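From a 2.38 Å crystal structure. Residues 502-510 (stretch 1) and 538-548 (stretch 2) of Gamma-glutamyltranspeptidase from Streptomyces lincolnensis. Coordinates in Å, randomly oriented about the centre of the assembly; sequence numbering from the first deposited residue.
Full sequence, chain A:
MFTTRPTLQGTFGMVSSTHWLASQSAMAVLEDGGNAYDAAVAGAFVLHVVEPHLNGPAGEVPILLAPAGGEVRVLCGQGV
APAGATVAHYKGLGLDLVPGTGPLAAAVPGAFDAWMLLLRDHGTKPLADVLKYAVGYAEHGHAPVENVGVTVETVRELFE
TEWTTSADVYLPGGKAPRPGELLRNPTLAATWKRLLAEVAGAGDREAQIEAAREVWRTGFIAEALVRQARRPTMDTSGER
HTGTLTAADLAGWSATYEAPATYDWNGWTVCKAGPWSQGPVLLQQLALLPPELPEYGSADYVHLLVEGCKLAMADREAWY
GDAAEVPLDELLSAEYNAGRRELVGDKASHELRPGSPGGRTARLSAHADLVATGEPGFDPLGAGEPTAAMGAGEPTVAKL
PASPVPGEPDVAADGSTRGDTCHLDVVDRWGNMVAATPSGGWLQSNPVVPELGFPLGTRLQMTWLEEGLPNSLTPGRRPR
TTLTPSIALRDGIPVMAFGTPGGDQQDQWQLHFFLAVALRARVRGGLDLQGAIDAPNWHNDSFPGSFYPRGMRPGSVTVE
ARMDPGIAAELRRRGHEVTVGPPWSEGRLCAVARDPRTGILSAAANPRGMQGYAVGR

Stretch 1, residues 502-510: GGDQQDQWQ
Stretch 2, residues 538-548: WHNDSFPGSFY

How does the start of stretch 2 lie against stretch 1? Trp538 to Asn540 form an extended strand, with phi/psi near -155/168, -153/162 and -113/163. The helix that includes Gln508 and Trp509 runs across it at 141° between N-to-C directions, the axes 8.0 Å apart at closest. Two CA pairs set the register: Gln508 CA lies 6.2 Å from His539 CA, and Asp504 CA lies 6.7 Å from Gly545 CA. Trp538 (chi1 p, chi2 96°) directs its CB away, so its backbone makes the contact: Trp538 O lies at the edge of the Trp509 ring, 3.3 Å from Trp509 CD1. Trp509 reaches it with chi1 m and chi2 -24°.

What does His539 meet? Its CB points toward stretch 1, with chi1 p and chi2 106°. Gln505, folded by chi1 m, chi2 p and chi3 78°, lays its methylene over one face of the imidazole, Gln505 CG standing 3.7 Å from the His539 ring centroid and 27° off the normal. This CH-pi contact lets the aliphatic part of a polar side chain pack on the ring. His539 ND1 also makes a weak hydrogen bond to Asn540 O, 3.4 Å long.

Why is Asn540 the polar anchor of the strand? Its backbone offers both a donor and an acceptor, and the Gln508 amide matches them: Asn540 N donates to Gln508 OE1 at 2.9 Å, while Gln508 NE2 donates to Asn540 O at 3.1 Å. Gln508 adopts m, t and chi3 55°, and its NE2 also donates to Asp504 O at 2.9 Å, holding the amide against the backbone of its own stretch, four residues earlier. A water donates to Gln508 OE1 and accepts from Asn540 ND2, at 2.7 Å each. With chi1 p and chi2 79°, Asn540 OD1 accepts from Ser542 N at 3.0 Å.

What closes the contact farther along stretch 2? Phe543 (chi1 p, chi2 79°) points toward stretch 1 and presents its ring edge: Phe543 CE1 is 3.6 Å from Asp504 CB, and Phe543 CZ is 3.7 Å from Gln508 NE2. After Gly545 (phi/psi -65/152), Ser546 turns in at -71/-21 with chi1 m. Asp504, at chi1 m and chi2 -45°, receives a hydrogen bond from Ser546 N to Asp504 OD2 of 2.9 Å; Ser546 OG lies 3.0 Å from Asp504 OD1. Phe547 (chi1 m, chi2 -80°) brings CE2 to 3.7 Å from Gly503 CA. A CB on Gly503 would clash with that atom, and its phi of 53° also favours glycine.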

ATOM      1  N   GLY A 502      13.504  -6.635 -14.409  1.00 27.36           N
ATOM      2  CA  GLY A 502      14.647  -7.440 -13.992  1.00 27.48           C
ATOM      3  C   GLY A 502      15.414  -8.164 -15.075  1.00 27.78           C
ATOM      4  O   GLY A 502      16.030  -9.192 -14.794  1.00 26.81           O
ATOM      5  N   GLY A 503      15.395  -7.635 -16.301  1.00 28.74           N
ATOM      6  CA  GLY A 503      16.172  -8.185 -17.413  1.00 28.62           C
ATOM      7  C   GLY A 503      15.982  -9.668 -17.680  1.00 28.94           C
ATOM      8  O   GLY A 503      14.892 -10.116 -18.036  1.00 28.58           O
ATOM      9  N   ASP A 504      17.056 -10.431 -17.487  1.00 29.85           N
ATOM     10  CA  ASP A 504      17.031 -11.883 -17.696  1.00 30.80           C
ATOM     11  C   ASP A 504      16.358 -12.651 -16.564  1.00 30.84           C
ATOM     12  O   ASP A 504      16.097 -13.849 -16.695  1.00 31.93           O
ATOM     13  CB  ASP A 504      18.448 -12.414 -17.923  1.00 30.63           C
ATOM     14  CG  ASP A 504      19.047 -11.908 -19.211  1.00 30.68           C
ATOM     15  OD1 ASP A 504      18.356 -11.921 -20.251  1.00 31.45           O
ATOM     16  OD2 ASP A 504      20.212 -11.474 -19.182  1.00 31.13           O
ATOM     17  N   GLN A 505      16.079 -11.969 -15.462  1.00 31.29           N
ATOM     18  CA  GLN A 505      15.303 -12.555 -14.374  1.00 31.77           C
ATOM     19  C   GLN A 505      13.778 -12.424 -14.551  1.00 30.64           C
ATOM     20  O   GLN A 505      13.040 -13.141 -13.873  1.00 30.79           O
ATOM     21  CB  GLN A 505      15.729 -11.955 -13.031  1.00 32.87           C
ATOM     22  CG  GLN A 505      17.188 -12.201 -12.657  1.00 33.57           C
ATOM     23  CD  GLN A 505      18.155 -11.160 -13.221  1.00 33.78           C
ATOM     24  OE1 GLN A 505      18.271 -10.057 -12.696  1.00 33.02           O
ATOM     25  NE2 GLN A 505      18.865 -11.521 -14.284  1.00 34.95           N
ATOM     26  N   GLN A 506      13.314 -11.549 -15.455  1.00 29.05           N
ATOM     27  CA  GLN A 506      11.875 -11.239 -15.612  1.00 28.13           C
ATOM     28  C   GLN A 506      10.967 -12.465 -15.703  1.00 27.92           C
ATOM     29  O   GLN A 506      10.041 -12.612 -14.903  1.00 27.42           O
ATOM     30  CB  GLN A 506      11.626 -10.374 -16.851  1.00 27.77           C
ATOM     31  CG  GLN A 506      11.997  -8.913 -16.701  1.00 27.40           C
ATOM     32  CD  GLN A 506      11.213  -7.996 -17.624  1.00 28.07           C
ATOM     33  OE1 GLN A 506      11.738  -6.982 -18.100  1.00 30.22           O
ATOM     34  NE2 GLN A 506       9.952  -8.324 -17.860  1.00 26.15           N
ATOM     35  N   ASP A 507      11.233 -13.327 -16.685  1.00 27.55           N
ATOM     36  CA  ASP A 507      10.451 -14.556 -16.859  1.00 28.02           C
ATOM     37  C   ASP A 507      10.992 -15.767 -16.084  1.00 28.93           C
ATOM     38  O   ASP A 507      10.570 -16.897 -16.345  1.00 30.59           O
ATOM     39  CB  ASP A 507      10.303 -14.920 -18.344  1.00 27.99           C
ATOM     40  CG  ASP A 507       9.117 -14.242 -19.009  1.00 27.39           C
ATOM     41  OD1 ASP A 507       8.134 -13.876 -18.327  1.00 26.27           O
ATOM     42  OD2 ASP A 507       9.176 -14.099 -20.248  1.00 26.55           O
ATOM     43  N   GLN A 508      11.924 -15.549 -15.161  1.00 27.74           N
ATOM     44  CA  GLN A 508      12.225 -16.546 -14.136  1.00 28.20           C
ATOM     45  C   GLN A 508      11.337 -16.236 -12.931  1.00 28.64           C
ATOM     46  O   GLN A 508      10.580 -17.079 -12.425  1.00 28.49           O
ATOM     47  CB  GLN A 508      13.702 -16.501 -13.735  1.00 27.86           C
ATOM     48  CG  GLN A 508      14.684 -16.587 -14.895  1.00 27.76           C
ATOM     49  CD  GLN A 508      16.117 -16.786 -14.418  1.00 28.48           C
ATOM     50  OE1 GLN A 508      16.405 -17.728 -13.667  1.00 28.79           O
ATOM     51  NE2 GLN A 508      17.025 -15.899 -14.843  1.00 27.56           N
ATOM     52  N   TRP A 509      11.426 -14.992 -12.493  1.00 29.33           N
ATOM     53  CA  TRP A 509      10.682 -14.531 -11.340  1.00 29.90           C
ATOM     54  C   TRP A 509       9.184 -14.685 -11.553  1.00 29.95           C
ATOM     55  O   TRP A 509       8.477 -15.140 -10.657  1.00 31.21           O
ATOM     56  CB  TRP A 509      11.037 -13.073 -11.042  1.00 29.20           C
ATOM     57  CG  TRP A 509      12.409 -12.867 -10.443  1.00 28.10           C
ATOM     58  CD1 TRP A 509      13.168 -13.773  -9.733  1.00 27.75           C
ATOM     59  CD2 TRP A 509      13.151 -11.649 -10.454  1.00 28.06           C
ATOM     60  NE1 TRP A 509      14.356 -13.192  -9.339  1.00 27.53           N
ATOM     61  CE2 TRP A 509      14.364 -11.886  -9.756  1.00 27.53           C
ATOM     62  CE3 TRP A 509      12.915 -10.372 -10.997  1.00 27.83           C
ATOM     63  CZ2 TRP A 509      15.334 -10.900  -9.596  1.00 27.32           C
ATOM     64  CZ3 TRP A 509      13.867  -9.390 -10.824  1.00 27.05           C
ATOM     65  CH2 TRP A 509      15.071  -9.660 -10.136  1.00 27.79           C
ATOM     66  N   GLN A 510       8.722 -14.326 -12.747  1.00 29.51           N
ATOM     67  CA  GLN A 510       7.315 -14.475 -13.100  1.00 29.54           C
ATOM     68  C   GLN A 510       6.868 -15.929 -13.118  1.00 30.87           C
ATOM     69  O   GLN A 510       5.764 -16.228 -12.666  1.00 31.76           O
ATOM     70  CB  GLN A 510       7.008 -13.835 -14.454  1.00 28.62           C
ATOM     71  CG  GLN A 510       6.780 -12.348 -14.379  1.00 27.88           C
ATOM     72  CD  GLN A 510       6.682 -11.707 -15.743  1.00 28.63           C
ATOM     73  OE1 GLN A 510       7.699 -11.507 -16.434  1.00 29.84           O
ATOM     74  NE2 GLN A 510       5.457 -11.366 -16.146  1.00 27.31           N
ATOM     75  N   TRP A 538      14.076 -16.623  -6.542  1.00 29.71           N
ATOM     76  CA  TRP A 538      15.436 -16.984  -6.953  1.00 30.07           C
ATOM     77  C   TRP A 538      15.574 -16.830  -8.461  1.00 29.85           C
ATOM     78  O   TRP A 538      14.582 -16.708  -9.161  1.00 29.09           O
ATOM     79  CB  TRP A 538      15.745 -18.443  -6.568  1.00 31.23           C
ATOM     80  CG  TRP A 538      14.913 -19.456  -7.369  1.00 32.60           C
ATOM     81  CD1 TRP A 538      15.293 -20.125  -8.505  1.00 32.97           C
ATOM     82  CD2 TRP A 538      13.563 -19.853  -7.111  1.00 33.42           C
ATOM     83  NE1 TRP A 538      14.267 -20.923  -8.957  1.00 33.17           N
ATOM     84  CE2 TRP A 538      13.194 -20.775  -8.120  1.00 33.78           C
ATOM     85  CE3 TRP A 538      12.625 -19.525  -6.121  1.00 34.43           C
ATOM     86  CZ2 TRP A 538      11.929 -21.370  -8.169  1.00 34.10           C
ATOM     87  CZ3 TRP A 538      11.362 -20.126  -6.164  1.00 33.99           C
ATOM     88  CH2 TRP A 538      11.028 -21.034  -7.184  1.00 34.35           C
ATOM     89  N   HIS A 539      16.810 -16.877  -8.947  1.00 30.65           N
ATOM     90  CA  HIS A 539      17.100 -16.901 -10.392  1.00 30.39           C
ATOM     91  C   HIS A 539      18.415 -17.599 -10.640  1.00 30.61           C
ATOM     92  O   HIS A 539      19.221 -17.728  -9.722  1.00 31.17           O
ATOM     93  CB  HIS A 539      17.175 -15.486 -10.972  1.00 29.55           C
ATOM     94  CG  HIS A 539      18.408 -14.722 -10.579  1.00 29.33           C
ATOM     95  ND1 HIS A 539      19.454 -14.494 -11.447  1.00 29.44           N
ATOM     96  CD2 HIS A 539      18.751 -14.121  -9.417  1.00 29.33           C
ATOM     97  CE1 HIS A 539      20.384 -13.784 -10.832  1.00 29.24           C
ATOM     98  NE2 HIS A 539      19.983 -13.548  -9.599  1.00 28.90           N
ATOM     99  N   ASN A 540      18.631 -18.030 -11.882  1.00 31.40           N
ATOM    100  CA  ASN A 540      19.956 -18.487 -12.327  1.00 32.10           C
ATOM    101  C   ASN A 540      20.549 -17.545 -13.374  1.00 32.24           C
ATOM    102  O   ASN A 540      19.827 -16.741 -13.971  1.00 29.76           O
ATOM    103  CB  ASN A 540      19.900 -19.937 -12.836  1.00 31.92           C
ATOM    104  CG  ASN A 540      19.376 -20.058 -14.257  1.00 31.41           C
ATOM    105  OD1 ASN A 540      20.104 -19.821 -15.220  1.00 31.97           O
ATOM    106  ND2 ASN A 540      18.125 -20.474 -14.394  1.00 30.15           N
ATOM    107  N   ASP A 541      21.861 -17.664 -13.581  1.00 33.91           N
ATOM    108  CA  ASP A 541      22.585 -16.880 -14.603  1.00 36.18           C
ATOM    109  C   ASP A 541      23.408 -17.780 -15.531  1.00 36.44           C
ATOM    110  O   ASP A 541      24.419 -17.344 -16.094  1.00 37.87           O
ATOM    111  CB  ASP A 541      23.518 -15.842 -13.954  1.00 37.69           C
ATOM    112  CG  ASP A 541      22.778 -14.675 -13.333  1.00 38.13           C
ATOM    113  OD1 ASP A 541      21.911 -14.054 -13.996  1.00 40.36           O
ATOM    114  OD2 ASP A 541      23.108 -14.365 -12.175  1.00 38.02           O
ATOM    115  N   SER A 542      22.961 -19.020 -15.717  1.00 35.59           N
ATOM    116  CA  SER A 542      23.692 -19.997 -16.530  1.00 35.04           C
ATOM    117  C   SER A 542      23.229 -19.973 -17.991  1.00 34.54           C
ATOM    118  O   SER A 542      22.695 -20.940 -18.516  1.00 32.90           O
ATOM    119  CB  SER A 542      23.579 -21.395 -15.921  1.00 34.66           C
ATOM    120  OG  SER A 542      24.482 -22.280 -16.546  1.00 34.16           O
ATOM    121  N   PHE A 543      23.488 -18.842 -18.631  1.00 36.47           N
ATOM    122  CA  PHE A 543      23.146 -18.575 -20.035  1.00 37.58           C
ATOM    123  C   PHE A 543      23.741 -17.200 -20.373  1.00 38.85           C
ATOM    124  O   PHE A 543      23.993 -16.413 -19.457  1.00 41.14           O
ATOM    125  CB  PHE A 543      21.627 -18.547 -20.227  1.00 37.37           C
ATOM    126  CG  PHE A 543      20.927 -17.624 -19.275  1.00 38.36           C
ATOM    127  CD1 PHE A 543      20.908 -16.249 -19.510  1.00 39.17           C
ATOM    128  CD2 PHE A 543      20.321 -18.117 -18.127  1.00 37.94           C
ATOM    129  CE1 PHE A 543      20.298 -15.384 -18.621  1.00 39.70           C
ATOM    130  CE2 PHE A 543      19.694 -17.260 -17.241  1.00 38.51           C
ATOM    131  CZ  PHE A 543      19.684 -15.891 -17.486  1.00 39.77           C
ATOM    132  N   PRO A 544      23.965 -16.888 -21.665  1.00 39.27           N
ATOM    133  CA  PRO A 544      24.492 -15.553 -22.002  1.00 38.74           C
ATOM    134  C   PRO A 544      23.488 -14.430 -21.737  1.00 39.11           C
ATOM    135  O   PRO A 544      22.363 -14.467 -22.259  1.00 39.76           O
ATOM    136  CB  PRO A 544      24.790 -15.652 -23.502  1.00 38.60           C
ATOM    137  CG  PRO A 544      23.979 -16.794 -23.983  1.00 38.95           C
ATOM    138  CD  PRO A 544      23.897 -17.761 -22.846  1.00 39.55           C
ATOM    139  N   GLY A 545      23.905 -13.448 -20.936  1.00 37.48           N
ATOM    140  CA  GLY A 545      23.044 -12.333 -20.567  1.00 36.22           C
ATOM    141  C   GLY A 545      22.684 -11.468 -21.763  1.00 35.33           C
ATOM    142  O   GLY A 545      23.444 -11.397 -22.735  1.00 36.19           O
ATOM    143  N   SER A 546      21.523 -10.824 -21.687  1.00 32.72           N
ATOM    144  CA  SER A 546      21.054  -9.905 -22.728  1.00 32.12           C
ATOM    145  C   SER A 546      21.824  -8.564 -22.811  1.00 31.55           C
ATOM    146  O   SER A 546      21.795  -7.910 -23.861  1.00 29.28           O
ATOM    147  CB  SER A 546      19.553  -9.638 -22.554  1.00 31.44           C
ATOM    148  OG  SER A 546      18.798 -10.765 -22.979  1.00 31.62           O
ATOM    149  N   PHE A 547      22.503  -8.182 -21.720  1.00 30.91           N
ATOM    150  CA  PHE A 547      23.141  -6.866 -21.568  1.00 31.73           C
ATOM    151  C   PHE A 547      24.650  -6.910 -21.770  1.00 32.29           C
ATOM    152  O   PHE A 547      25.315  -7.830 -21.270  1.00 31.44           O
ATOM    153  CB  PHE A 547      22.857  -6.307 -20.165  1.00 31.45           C
ATOM    154  CG  PHE A 547      21.402  -6.091 -19.898  1.00 32.50           C
ATOM    155  CD1 PHE A 547      20.760  -4.956 -20.387  1.00 32.92           C
ATOM    156  CD2 PHE A 547      20.661  -7.029 -19.183  1.00 32.10           C
ATOM    157  CE1 PHE A 547      19.409  -4.750 -20.150  1.00 33.23           C
ATOM    158  CE2 PHE A 547      19.313  -6.833 -18.948  1.00 32.52           C
ATOM    159  CZ  PHE A 547      18.679  -5.697 -19.439  1.00 32.98           C
ATOM    160  N   TYR A 548      25.171  -5.903 -22.485  1.00 32.35           N
ATOM    161  CA  TYR A 548      26.610  -5.690 -22.678  1.00 33.16           C
ATOM    162  C   TYR A 548      27.276  -5.696 -21.313  1.00 33.81           C
ATOM    163  O   TYR A 548      26.780  -4.988 -20.440  1.00 33.97           O
ATOM    164  CB  TYR A 548      26.831  -4.323 -23.330  1.00 33.21           C
ATOM    165  CG  TYR A 548      28.278  -3.920 -23.448  1.00 33.22           C
ATOM    166  CD1 TYR A 548      29.027  -4.295 -24.556  1.00 33.11           C
ATOM    167  CD2 TYR A 548      28.907  -3.168 -22.450  1.00 32.88           C
ATOM    168  CE1 TYR A 548      30.362  -3.949 -24.670  1.00 33.38           C
ATOM    169  CE2 TYR A 548      30.246  -2.811 -22.560  1.00 33.15           C
ATOM    170  CZ  TYR A 548      30.968  -3.202 -23.679  1.00 33.37           C
ATOM    171  OH  TYR A 548      32.292  -2.862 -23.840  1.00 33.09           O
TER
HETATM  172  O   HOH W   1      16.466 -20.076 -12.300  1.00 26.59           O